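Local coordinates for protein D,D-dipeptidase/D,D-carboxypeptidase (Enterococcus faecalis, PDB 4MUQ) that acts as a zinc-dependent D,D-peptidase of vancomycin resistance, probably cleaving the D-Ala-D-Ala dipeptide and the terminal D-Ala of cell-wall precursors, at residues A[75-84]-A[96-106]; A[151-160]-A[183-191]. All blocks are in the same frame, centred on the assembly; numbering follows the deposited sequence.

Contact 1. Residues A[75-84]-A[96-106]; sequences RSLEEQTAIY and TRKYVALPNHS. With LY0 ((2R)-3-[(R)-[(1R)-1-aminoethyl](hydroxy)phosphoryl]-2-methylpropanoic acid), chain C; 2D8 ((2R)-3-[(R)-[(1S)-1-aminoethyl](hydroxy)phosphoryl]-2-methylpropanoic acid), chain D; EDO (1,2-ethanediol), chain E.
Carboxylate oxygen O62 of the bound phosphinate is held from both segments, by Gln80 NE2 at 3.0 Å and by the backbone N of Ala101 at 2.9 Å. The same Gln80 NE2 also donates to Ala101 O (2.9 Å). At its other end the amide receives Arg75, whose NE and NH2 approach Gln80 OE1 side-on within the guanidinium plane, NH2 on a carbonyl lone pair. With CG trans to the helix N (chi1 -175°) and the chain folded at chi2 (70°), Gln80 carries its amide between these partners, which fix its rotation. Arg75 NH2 continues to the phosphinate oxygen O31 at 2.8 Å, so the arginine positions the glutamine and binds the ligand at once. Ser106 OG lies 2.6 Å from carboxylate oxygen O61. The phosphinate is present as two diastereomers that share these oxygen positions, an analogue of D-Ala-D-Ala seated by its C-terminal carboxylate.

Away from the ligand the packing is largely apolar. Thr96 CG2 sits over the centre of the Tyr84 ring, a CH-pi contact 3.6 Å from the centroid, while Leu102 CD2 lies beside the hydroxyl end. Pro103 packs against Thr81 and, through CB, against Leu77 CD1. Ser76 and Glu79 cap the start of helix 77-91 with a capping box. Arg75 follows strand 68-72 and also bonds Ser72, Thr96 touches Leu88 further along helix 77-91, and beyond helix 93-99 the chain leads through His108 to strand 113-118 with Asp115.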
loop_
_atom_site.group_PDB
_atom_site.type_symbol
_atom_site.label_atom_id
_atom_site.label_comp_id
_atom_site.label_asym_id
_atom_site.label_seq_id
_atom_site.Cartn_x
_atom_site.Cartn_y
_atom_site.Cartn_z
ATOM N N ARG A 75 -10.298 6.051 4.981
ATOM C CA ARG A 75 -11.695 6.409 4.743
ATOM C C ARG A 75 -12.557 5.202 5.032
ATOM O O ARG A 75 -12.215 4.070 4.660
ATOM C CB ARG A 75 -11.910 6.894 3.305
ATOM C CG ARG A 75 -11.017 8.077 2.974
ATOM C CD ARG A 75 -11.468 8.887 1.779
ATOM N NE ARG A 75 -11.421 8.150 0.519
ATOM C CZ ARG A 75 -10.601 8.428 -0.503
ATOM N NH1 ARG A 75 -9.691 9.393 -0.438
ATOM N NH2 ARG A 75 -10.679 7.706 -1.600
ATOM N N SER A 76 -13.658 5.447 5.721
ATOM C CA SER A 76 -14.649 4.426 5.990
ATOM C C SER A 76 -15.479 4.166 4.743
ATOM O O SER A 76 -15.429 4.916 3.770
ATOM C CB SER A 76 -15.585 4.904 7.078
ATOM O OG SER A 76 -16.313 6.043 6.636
ATOM N N LEU A 77 -16.292 3.119 4.801
ATOM C CA LEU A 77 -17.169 2.792 3.686
ATOM C C LEU A 77 -18.157 3.922 3.380
ATOM O O LEU A 77 -18.375 4.266 2.213
ATOM C CB LEU A 77 -17.933 1.509 4.001
ATOM C CG LEU A 77 -18.979 1.110 2.956
ATOM C CD1 LEU A 77 -18.330 0.810 1.615
ATOM C CD2 LEU A 77 -19.768 -0.093 3.450
ATOM N N GLU A 78 -18.751 4.504 4.420
ATOM C CA GLU A 78 -19.664 5.623 4.183
ATOM C C GLU A 78 -18.976 6.811 3.524
ATOM O O GLU A 78 -19.548 7.443 2.632
ATOM C CB GLU A 78 -20.429 6.027 5.455
ATOM C CG GLU A 78 -19.627 6.791 6.524
ATOM C CD GLU A 78 -19.533 8.305 6.274
ATOM O OE1 GLU A 78 -18.728 8.956 6.974
ATOM O OE2 GLU A 78 -20.249 8.852 5.396
ATOM N N GLU A 79 -17.744 7.114 3.934
ATOM C CA GLU A 79 -16.981 8.198 3.319
ATOM C C GLU A 79 -16.711 7.932 1.842
ATOM O O GLU A 79 -16.863 8.810 0.980
ATOM C CB GLU A 79 -15.639 8.361 4.015
ATOM C CG GLU A 79 -15.696 8.908 5.413
ATOM C CD GLU A 79 -14.307 8.982 6.001
ATOM O OE1 GLU A 79 -13.991 8.168 6.889
ATOM O OE2 GLU A 79 -13.522 9.836 5.539
ATOM N N GLN A 80 -16.261 6.716 1.535
ATOM C CA GLN A 80 -15.945 6.388 0.154
ATOM C C GLN A 80 -17.199 6.442 -0.729
ATOM O O GLN A 80 -17.156 6.899 -1.883
ATOM C CB GLN A 80 -15.291 5.007 0.078
ATOM C CG GLN A 80 -14.811 4.627 -1.315
ATOM C CD GLN A 80 -13.603 5.443 -1.744
ATOM O OE1 GLN A 80 -12.905 6.028 -0.909
ATOM N NE2 GLN A 80 -13.350 5.484 -3.050
ATOM N N THR A 81 -18.314 5.989 -0.173
ATOM C CA THR A 81 -19.593 6.014 -0.876
ATOM C C THR A 81 -20.017 7.453 -1.161
ATOM O O THR A 81 -20.434 7.790 -2.288
ATOM C CB THR A 81 -20.674 5.293 -0.056
ATOM O OG1 THR A 81 -20.243 3.941 0.194
ATOM C CG2 THR A 81 -21.990 5.231 -0.796
ATOM N N ALA A 82 -19.891 8.319 -0.151
ATOM C CA ALA A 82 -20.223 9.737 -0.333
ATOM C C ALA A 82 -19.334 10.391 -1.390
ATOM O O ALA A 82 -19.812 11.191 -2.201
ATOM C CB ALA A 82 -20.117 10.488 0.996
ATOM N N ILE A 83 -18.050 10.054 -1.391
ATOM C CA ILE A 83 -17.149 10.655 -2.372
ATOM C C ILE A 83 -17.549 10.200 -3.767
ATOM O O ILE A 83 -17.645 11.017 -4.685
ATOM C CB ILE A 83 -15.675 10.315 -2.099
ATOM C CG1 ILE A 83 -15.203 11.020 -0.830
ATOM C CG2 ILE A 83 -14.784 10.687 -3.298
ATOM C CD1 ILE A 83 -13.903 10.443 -0.291
ATOM N N TYR A 84 -17.803 8.905 -3.922
ATOM C CA TYR A 84 -18.160 8.351 -5.226
ATOM C C TYR A 84 -19.459 8.983 -5.735
ATOM O O TYR A 84 -19.520 9.489 -6.861
ATOM C CB TYR A 84 -18.262 6.820 -5.146
ATOM C CG TYR A 84 -18.349 6.153 -6.495
ATOM C CD1 TYR A 84 -17.213 5.640 -7.103
ATOM C CD2 TYR A 84 -19.566 6.022 -7.160
ATOM C CE1 TYR A 84 -17.276 5.025 -8.347
ATOM C CE2 TYR A 84 -19.638 5.428 -8.411
ATOM C CZ TYR A 84 -18.489 4.918 -8.985
ATOM O OH TYR A 84 -18.569 4.321 -10.228
ATOM N N THR A 96 -15.656 9.955 -12.654
ATOM C CA THR A 96 -15.738 9.224 -11.400
ATOM C C THR A 96 -15.173 7.810 -11.520
ATOM O O THR A 96 -14.427 7.371 -10.655
ATOM C CB THR A 96 -17.175 9.185 -10.919
ATOM O OG1 THR A 96 -17.647 10.532 -10.789
ATOM C CG2 THR A 96 -17.285 8.476 -9.578
ATOM N N ARG A 97 -15.511 7.116 -12.596
ATOM C CA ARG A 97 -14.994 5.765 -12.793
ATOM C C ARG A 97 -13.471 5.738 -12.877
ATOM O O ARG A 97 -12.842 4.764 -12.468
ATOM C CB ARG A 97 -15.590 5.140 -14.047
ATOM C CG ARG A 97 -16.973 4.551 -13.859
ATOM C CD ARG A 97 -17.505 3.989 -15.173
ATOM N NE ARG A 97 -16.648 2.948 -15.736
ATOM C CZ ARG A 97 -15.733 3.149 -16.684
ATOM N NH1 ARG A 97 -15.542 4.364 -17.186
ATOM N NH2 ARG A 97 -15.006 2.134 -17.129
ATOM N N LYS A 98 -12.882 6.814 -13.395
ATOM C CA LYS A 98 -11.435 6.901 -13.583
ATOM C C LYS A 98 -10.662 7.399 -12.367
ATOM O O LYS A 98 -9.471 7.097 -12.214
ATOM C CB LYS A 98 -11.118 7.786 -14.795
ATOM C CG LYS A 98 -11.570 7.196 -16.131
ATOM C CD LYS A 98 -11.253 8.131 -17.299
ATOM C CE LYS A 98 -11.504 7.452 -18.640
ATOM N NZ LYS A 98 -10.450 6.436 -18.915
ATOM N N TYR A 99 -11.313 8.168 -11.511
ATOM C CA TYR A 99 -10.629 8.833 -10.402
ATOM C C TYR A 99 -11.155 8.519 -9.002
ATOM O O TYR A 99 -10.669 9.085 -8.014
ATOM C CB TYR A 99 -10.639 10.352 -10.615
ATOM C CG TYR A 99 -9.734 10.809 -11.722
ATOM C CD1 TYR A 99 -8.370 10.995 -11.498
ATOM C CD2 TYR A 99 -10.216 11.043 -13.004
ATOM C CE1 TYR A 99 -7.528 11.425 -12.519
ATOM C CE2 TYR A 99 -9.370 11.460 -14.037
ATOM C CZ TYR A 99 -8.031 11.643 -13.788
ATOM O OH TYR A 99 -7.206 12.054 -14.805
ATOM N N VAL A 100 -12.184 7.683 -8.897
ATOM C CA VAL A 100 -12.686 7.319 -7.580
ATOM C C VAL A 100 -12.921 5.812 -7.553
ATOM O O VAL A 100 -13.686 5.286 -8.363
ATOM C CB VAL A 100 -14.003 8.043 -7.221
ATOM C CG1 VAL A 100 -14.348 7.743 -5.780
ATOM C CG2 VAL A 100 -13.886 9.564 -7.434
ATOM N N ALA A 101 -12.283 5.102 -6.622
ATOM C CA ALA A 101 -12.545 3.680 -6.501
ATOM C C ALA A 101 -13.984 3.400 -6.053
ATOM O O ALA A 101 -14.576 4.176 -5.305
ATOM C CB ALA A 101 -11.567 3.038 -5.525
ATOM N N LEU A 102 -14.544 2.308 -6.533
ATOM C CA LEU A 102 -15.828 1.843 -6.014
ATOM C C LEU A 102 -15.745 1.635 -4.498
ATOM O O LEU A 102 -14.705 1.225 -3.970
ATOM C CB LEU A 102 -16.210 0.523 -6.673
ATOM C CG LEU A 102 -16.592 0.535 -8.153
ATOM C CD1 LEU A 102 -16.634 -0.897 -8.696
ATOM C CD2 LEU A 102 -17.930 1.214 -8.328
ATOM N N PRO A 103 -16.844 1.903 -3.785
ATOM C CA PRO A 103 -16.881 1.548 -2.373
ATOM C C PRO A 103 -16.528 0.068 -2.188
ATOM O O PRO A 103 -17.005 -0.792 -2.941
ATOM C CB PRO A 103 -18.340 1.819 -1.999
ATOM C CG PRO A 103 -18.726 2.930 -2.904
ATOM C CD PRO A 103 -18.059 2.613 -4.214
ATOM N N ASN A 104 -15.705 -0.205 -1.176
ATOM C CA ASN A 104 -15.144 -1.526 -0.901
ATOM C C ASN A 104 -14.081 -1.973 -1.893
ATOM O O ASN A 104 -13.646 -3.107 -1.847
ATOM C CB ASN A 104 -16.216 -2.596 -0.675
ATOM C CG ASN A 104 -16.803 -2.526 0.713
ATOM O OD1 ASN A 104 -16.197 -1.952 1.629
ATOM N ND2 ASN A 104 -17.977 -3.091 0.873
ATOM N N HIS A 105 -13.649 -1.064 -2.760
ATOM C CA HIS A 105 -12.534 -1.354 -3.670
ATOM C C HIS A 105 -11.468 -0.280 -3.565
ATOM O O HIS A 105 -10.601 -0.171 -4.446
ATOM C CB HIS A 105 -13.024 -1.446 -5.123
ATOM C CG HIS A 105 -14.018 -2.539 -5.353
ATOM N ND1 HIS A 105 -13.690 -3.728 -5.967
ATOM C CD2 HIS A 105 -15.328 -2.639 -5.021
ATOM C CE1 HIS A 105 -14.760 -4.501 -6.028
ATOM N NE2 HIS A 105 -15.769 -3.861 -5.457
ATOM N N SER A 106 -11.528 0.542 -2.516
ATOM C CA SER A 106 -10.551 1.620 -2.307
ATOM C C SER A 106 -9.479 1.233 -1.299
ATOM O O SER A 106 -9.786 0.742 -0.208
ATOM C CB SER A 106 -11.250 2.866 -1.773
ATOM O OG SER A 106 -10.299 3.864 -1.403
HETATM P P LY0 C . -8.230 8.878 -4.655
HETATM C C1 LY0 C . -10.575 10.065 -4.618
HETATM N N1 LY0 C . -9.083 10.837 -6.246
HETATM C C2 LY0 C . -9.133 10.438 -4.896
HETATM C C4 LY0 C . -8.844 7.609 -5.799
HETATM C C5 LY0 C . -8.602 6.201 -5.345
HETATM C C6 LY0 C . -9.657 5.796 -4.327
HETATM C C7 LY0 C . -8.608 5.298 -6.565
HETATM O O31 LY0 C . -8.484 8.377 -3.215
HETATM O O32 LY0 C . -6.692 9.139 -4.763
HETATM O O61 LY0 C . -9.312 5.010 -3.460
HETATM O O62 LY0 C . -10.790 6.232 -4.435
HETATM C C4 2D8 D . -8.838 7.601 -5.801
HETATM C C5 2D8 D . -8.600 6.197 -5.344
HETATM C C6 2D8 D . -9.657 5.795 -4.326
HETATM C C7 2D8 D . -8.608 5.295 -6.565
HETATM N N1 2D8 D . -8.577 11.464 -4.262
HETATM P P 2D8 D . -8.227 8.873 -4.661
HETATM C C1 2D8 D . -10.560 10.093 -4.631
HETATM C C2 2D8 D . -9.127 10.410 -5.013
HETATM O O31 2D8 D . -8.500 8.388 -3.219
HETATM O O32 2D8 D . -6.691 9.141 -4.763
HETATM O O61 2D8 D . -9.313 5.010 -3.459
HETATM O O62 2D8 D . -10.790 6.232 -4.435
HETATM C C1 EDO E . -8.498 3.313 -16.909
HETATM O O1 EDO E . -9.911 3.413 -17.130
HETATM C C2 EDO E . -8.026 4.554 -16.157
HETATM O O2 EDO E . -7.998 5.729 -16.987
#

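Contact 2. Residues A[151-160]-A[183-191]; sequences RYARDKEEIT and NGFSLEEYT. With PE3 (3,6,9,12,15,18,21,24,27,30,33,36,39-tridecaoxahentetracontane-1,41-diol), chain H; LY0 ((2R)-3-[(R)-[(1R)-1-aminoethyl](hydroxy)phosphoryl]-2-methylpropanoic acid), chain C; 2D8 ((2R)-3-[(R)-[(1S)-1-aminoethyl](hydroxy)phosphoryl]-2-methylpropanoic acid), chain D.
Lys156 reaches across to Gly184 and Glu189 around the start of helix 187-194. CB points toward 183-191; CG lies 4.2 Å from Ser186 CB. A bend at chi2 (-72°) sends the rest straight out, taking CD past Glu189 OE1 and bringing CE near both that oxygen and Gly184 O. At the tip, NZ bonds both Glu189 oxygens at 2.9 Å, each through its syn lone pair, and donates to Gly184 O (3.0 Å) nearly head-on to the carbonyl.

These acceptors belong to the tight turn between helices 176-183 and 187-194: Gly184, at positive phi, ends the first helix in a Schellman motif, and Ser186 with Glu189 forms the capping box of the second. Glu189 OE1 therefore takes three donors, Lys156 NZ on one side and Ser186 N and OG on the anti side, which would probably favour its charged form. Ile159 CD1 fills in beside the box, 3.7 Å from Glu189 CG.

Next to Glu189 in sequence, Glu188 is gripped end-on by Arg151, with NH1 to OE1 and NH2 to OE2, though the guanidinium and carboxylate planes are 51° apart. Leu187 CB lies over one guanidinium face, 3.7 Å from Arg151 CZ, and Tyr152 CE1 over the other, nearer its rim, so the group is sandwiched and its rotation restricted; NE pairs with Glu107 outside the two segments. Water 1 joins Arg151 O to Leu187 N, and water 2 joins Thr160 O to Glu188 OE2. Arg151 also touches the zinc ligand His168 on strand 168-171. Tyr152, whose ring lies against Arg151 CG, brings CE2 and OH near the methyl C7 of the ligand, OH at 3.7 Å from C7.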
loop_
_atom_site.group_PDB
_atom_site.type_symbol
_atom_site.label_atom_id
_atom_site.label_comp_id
_atom_site.label_asym_id
_atom_site.label_seq_id
_atom_site.Cartn_x
_atom_site.Cartn_y
_atom_site.Cartn_z
ATOM N N ARG A 151 0.905 4.748 -6.411
ATOM C CA ARG A 151 0.028 3.640 -6.762
ATOM C C ARG A 151 -0.427 3.598 -8.214
ATOM O O ARG A 151 -0.505 2.502 -8.805
ATOM C CB ARG A 151 -1.175 3.640 -5.824
ATOM C CG ARG A 151 -2.137 2.472 -6.008
ATOM C CD ARG A 151 -1.447 1.157 -5.707
ATOM N NE ARG A 151 -2.363 0.020 -5.806
ATOM C CZ ARG A 151 -2.624 -0.645 -6.928
ATOM N NH1 ARG A 151 -2.076 -0.276 -8.076
ATOM N NH2 ARG A 151 -3.454 -1.680 -6.890
ATOM N N TYR A 152 -0.724 4.768 -8.786
ATOM C CA TYR A 152 -1.433 4.853 -10.056
ATOM C C TYR A 152 -0.634 5.655 -11.062
ATOM O O TYR A 152 -0.730 6.885 -11.140
ATOM C CB TYR A 152 -2.822 5.485 -9.840
ATOM C CG TYR A 152 -3.701 4.724 -8.869
ATOM C CD1 TYR A 152 -4.080 3.407 -9.115
ATOM C CD2 TYR A 152 -4.161 5.319 -7.700
ATOM C CE1 TYR A 152 -4.868 2.703 -8.222
ATOM C CE2 TYR A 152 -4.970 4.622 -6.804
ATOM C CZ TYR A 152 -5.319 3.309 -7.069
ATOM O OH TYR A 152 -6.107 2.592 -6.188
ATOM N N ALA A 153 0.179 4.951 -11.840
ATOM C CA ALA A 153 1.007 5.587 -12.852
ATOM C C ALA A 153 0.283 5.706 -14.189
ATOM O O ALA A 153 -0.587 4.890 -14.511
ATOM C CB ALA A 153 2.297 4.790 -13.030
ATOM N N ARG A 154 0.656 6.703 -14.989
ATOM C CA ARG A 154 0.066 6.864 -16.309
ATOM C C ARG A 154 0.259 5.617 -17.182
ATOM O O ARG A 154 -0.657 5.204 -17.899
ATOM C CB ARG A 154 0.627 8.112 -17.008
ATOM C CG ARG A 154 0.008 8.391 -18.367
ATOM C CD ARG A 154 0.563 9.671 -18.970
ATOM N NE ARG A 154 2.022 9.633 -19.008
ATOM C CZ ARG A 154 2.799 10.660 -19.328
ATOM N NH1 ARG A 154 2.262 11.824 -19.641
ATOM N NH2 ARG A 154 4.121 10.515 -19.326
ATOM N N ASP A 155 1.443 5.005 -17.129
ATOM C CA ASP A 155 1.686 3.862 -18.015
ATOM C C ASP A 155 1.034 2.550 -17.581
ATOM O O ASP A 155 1.169 1.540 -18.274
ATOM C CB ASP A 155 3.178 3.650 -18.316
ATOM C CG ASP A 155 3.994 3.251 -17.097
ATOM O OD1 ASP A 155 3.488 3.300 -15.964
ATOM O OD2 ASP A 155 5.183 2.902 -17.290
ATOM N N LYS A 156 0.296 2.575 -16.473
ATOM C CA LYS A 156 -0.333 1.366 -15.949
ATOM C C LYS A 156 -1.848 1.482 -15.846
ATOM O O LYS A 156 -2.486 0.626 -15.238
ATOM C CB LYS A 156 0.234 1.014 -14.573
ATOM C CG LYS A 156 1.757 0.994 -14.483
ATOM C CD LYS A 156 2.359 -0.185 -15.204
ATOM C CE LYS A 156 3.883 -0.138 -15.063
ATOM N NZ LYS A 156 4.510 -1.358 -15.589
ATOM N N GLU A 157 -2.421 2.523 -16.445
ATOM C CA GLU A 157 -3.861 2.773 -16.334
ATOM C C GLU A 157 -4.732 1.599 -16.752
ATOM O O GLU A 157 -5.771 1.340 -16.144
ATOM C CB GLU A 157 -4.250 4.021 -17.129
ATOM C CG GLU A 157 -3.721 5.307 -16.514
ATOM C CD GLU A 157 -4.009 6.530 -17.353
ATOM O OE1 GLU A 157 -4.479 6.394 -18.506
ATOM O OE2 GLU A 157 -3.741 7.643 -16.860
ATOM N N GLU A 158 -4.307 0.872 -17.776
ATOM C CA GLU A 158 -5.113 -0.229 -18.286
ATOM C C GLU A 158 -5.136 -1.419 -17.333
ATOM O O GLU A 158 -6.093 -2.197 -17.325
ATOM C CB GLU A 158 -4.650 -0.642 -19.683
ATOM C CG GLU A 158 -4.789 0.479 -20.701
ATOM C CD GLU A 158 -6.125 1.195 -20.592
ATOM O OE1 GLU A 158 -7.176 0.518 -20.646
ATOM O OE2 GLU A 158 -6.127 2.437 -20.436
ATOM N N ILE A 159 -4.109 -1.555 -16.508
ATOM C CA ILE A 159 -4.137 -2.648 -15.540
ATOM C C ILE A 159 -4.541 -2.258 -14.119
ATOM O O ILE A 159 -5.043 -3.096 -13.389
ATOM C CB ILE A 159 -2.847 -3.487 -15.531
ATOM C CG1 ILE A 159 -1.662 -2.655 -15.069
ATOM C CG2 ILE A 159 -2.601 -4.112 -16.902
ATOM C CD1 ILE A 159 -0.379 -3.464 -14.978
ATOM N N THR A 160 -4.351 -0.999 -13.724
ATOM C CA THR A 160 -4.861 -0.553 -12.425
ATOM C C THR A 160 -6.349 -0.214 -12.509
ATOM O O THR A 160 -7.059 -0.255 -11.496
ATOM C CB THR A 160 -4.138 0.697 -11.903
ATOM O OG1 THR A 160 -4.414 1.789 -12.788
ATOM C CG2 THR A 160 -2.632 0.472 -11.808
ATOM N N ASN A 183 11.776 -2.641 -10.674
ATOM C CA ASN A 183 11.201 -3.325 -11.830
ATOM C C ASN A 183 10.153 -2.519 -12.593
ATOM O O ASN A 183 9.644 -2.982 -13.624
ATOM C CB ASN A 183 10.588 -4.653 -11.398
ATOM C CG ASN A 183 11.630 -5.698 -11.106
ATOM O OD1 ASN A 183 12.181 -6.310 -12.022
ATOM N ND2 ASN A 183 11.923 -5.904 -9.832
ATOM N N GLY A 184 9.839 -1.326 -12.088
ATOM C CA GLY A 184 8.771 -0.500 -12.635
ATOM C C GLY A 184 7.387 -1.124 -12.514
ATOM O O GLY A 184 6.561 -0.985 -13.422
ATOM N N PHE A 185 7.131 -1.805 -11.400
ATOM C CA PHE A 185 5.892 -2.564 -11.224
ATOM C C PHE A 185 4.799 -1.763 -10.550
ATOM O O PHE A 185 5.045 -1.103 -9.539
ATOM C CB PHE A 185 6.137 -3.770 -10.312
ATOM C CG PHE A 185 6.851 -4.919 -10.958
ATOM C CD1 PHE A 185 6.866 -5.084 -12.332
ATOM C CD2 PHE A 185 7.499 -5.857 -10.159
ATOM C CE1 PHE A 185 7.523 -6.176 -12.903
ATOM C CE2 PHE A 185 8.155 -6.944 -10.714
ATOM C CZ PHE A 185 8.170 -7.102 -12.085
ATOM N N SER A 186 3.584 -1.872 -11.080
ATOM C CA SER A 186 2.381 -1.565 -10.319
ATOM C C SER A 186 2.189 -2.670 -9.284
ATOM O O SER A 186 2.806 -3.743 -9.387
ATOM C CB SER A 186 1.165 -1.540 -11.242
ATOM O OG SER A 186 0.927 -2.823 -11.814
ATOM N N LEU A 187 1.317 -2.441 -8.314
ATOM C CA LEU A 187 1.027 -3.483 -7.327
ATOM C C LEU A 187 0.414 -4.720 -7.987
ATOM O O LEU A 187 0.709 -5.844 -7.574
ATOM C CB LEU A 187 0.156 -2.953 -6.181
ATOM C CG LEU A 187 -0.089 -3.947 -5.034
ATOM C CD1 LEU A 187 1.228 -4.451 -4.411
ATOM C CD2 LEU A 187 -0.952 -3.281 -3.984
ATOM N N GLU A 188 -0.411 -4.525 -9.017
ATOM C CA GLU A 188 -0.955 -5.644 -9.800
ATOM C C GLU A 188 0.167 -6.525 -10.346
ATOM O O GLU A 188 0.128 -7.754 -10.221
ATOM C CB GLU A 188 -1.796 -5.124 -10.971
ATOM C CG GLU A 188 -3.206 -4.635 -10.587
ATOM C CD GLU A 188 -3.248 -3.261 -9.924
ATOM O OE1 GLU A 188 -2.226 -2.540 -9.918
ATOM O OE2 GLU A 188 -4.332 -2.913 -9.398
ATOM N N GLU A 189 1.164 -5.894 -10.956
ATOM C CA GLU A 189 2.277 -6.636 -11.518
ATOM C C GLU A 189 3.078 -7.363 -10.443
ATOM O O GLU A 189 3.450 -8.518 -10.638
ATOM C CB GLU A 189 3.168 -5.705 -12.337
ATOM C CG GLU A 189 2.563 -5.300 -13.671
ATOM C CD GLU A 189 3.227 -4.075 -14.254
ATOM O OE1 GLU A 189 3.073 -2.991 -13.656
ATOM O OE2 GLU A 189 3.902 -4.198 -15.303
ATOM N N TYR A 190 3.330 -6.695 -9.320
ATOM C CA TYR A 190 4.090 -7.309 -8.234
ATOM C C TYR A 190 3.351 -8.522 -7.662
ATOM O O TYR A 190 3.965 -9.536 -7.327
ATOM C CB TYR A 190 4.393 -6.290 -7.133
ATOM C CG TYR A 190 5.319 -6.831 -6.068
ATOM C CD1 TYR A 190 6.606 -7.229 -6.383
ATOM C CD2 TYR A 190 4.903 -6.944 -4.740
ATOM C CE1 TYR A 190 7.460 -7.736 -5.417
ATOM C CE2 TYR A 190 5.761 -7.443 -3.760
ATOM C CZ TYR A 190 7.036 -7.835 -4.113
ATOM O OH TYR A 190 7.913 -8.328 -3.168
ATOM N N THR A 191 2.032 -8.416 -7.567
ATOM C CA THR A 191 1.221 -9.506 -7.023
ATOM C C THR A 191 1.367 -10.768 -7.885
ATOM O O THR A 191 1.484 -11.888 -7.364
ATOM C CB THR A 191 -0.249 -9.057 -6.900
ATOM O OG1 THR A 191 -0.314 -7.886 -6.076
ATOM C CG2 THR A 191 -1.112 -10.118 -6.247
HETATM O O43 PE3 H . -9.340 -6.654 -15.787
HETATM C C42 PE3 H . -8.670 -5.625 -15.053
HETATM C C41 PE3 H . -9.123 -4.216 -15.476
HETATM O O40 PE3 H . -8.389 -3.285 -14.645
HETATM C C39 PE3 H . -8.779 -3.704 -13.337
HETATM C C38 PE3 H . -8.226 -3.057 -12.115
HETATM O O37 PE3 H . -8.896 -3.827 -11.111
HETATM P P LY0 C . -8.230 8.878 -4.655
HETATM C C1 LY0 C . -10.575 10.065 -4.618
HETATM N N1 LY0 C . -9.083 10.837 -6.246
HETATM C C2 LY0 C . -9.133 10.438 -4.896
HETATM C C4 LY0 C . -8.844 7.609 -5.799
HETATM C C5 LY0 C . -8.602 6.201 -5.345
HETATM C C6 LY0 C . -9.657 5.796 -4.327
HETATM C C7 LY0 C . -8.608 5.298 -6.565
HETATM O O31 LY0 C . -8.484 8.377 -3.215
HETATM O O32 LY0 C . -6.692 9.139 -4.763
HETATM O O61 LY0 C . -9.312 5.010 -3.460
HETATM O O62 LY0 C . -10.790 6.232 -4.435
HETATM C C4 2D8 D . -8.838 7.601 -5.801
HETATM C C5 2D8 D . -8.600 6.197 -5.344
HETATM C C6 2D8 D . -9.657 5.795 -4.326
HETATM C C7 2D8 D . -8.608 5.295 -6.565
HETATM N N1 2D8 D . -8.577 11.464 -4.262
HETATM P P 2D8 D . -8.227 8.873 -4.661
HETATM C C1 2D8 D . -10.560 10.093 -4.631
HETATM C C2 2D8 D . -9.127 10.410 -5.013
HETATM O O31 2D8 D . -8.500 8.388 -3.219
HETATM O O32 2D8 D . -6.691 9.141 -4.763
HETATM O O61 2D8 D . -9.313 5.010 -3.459
HETATM O O62 2D8 D . -10.790 6.232 -4.435
HETATM O O HOH W 1 1.169 0.437 -7.871
HETATM O O HOH W 2 -5.787 -0.585 -9.089
#

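Overall arrangement
From the N terminus, contact 1 comes first: it folds the chain back after strand 68-72 and closes a short, mostly helical loop made by the remainder of helix 77-91 and the start of helix 93-99. The chain then passes the zinc ligands His108 and Asp115, helix 134-142 and strand 148-150. Contact 2 closes a longer loop, containing His168 and helix 176-183, and joins the segment after strand 148-150 and short helix 157-160 to the start of helix 187-194. The two loops are in series, neither enclosing nor crossing the other. The contact centres lie about 20 Å apart without touching, yet both reach the bound phosphinate, 75-84 and 96-106 with polar groups, 151-160 with Tyr152.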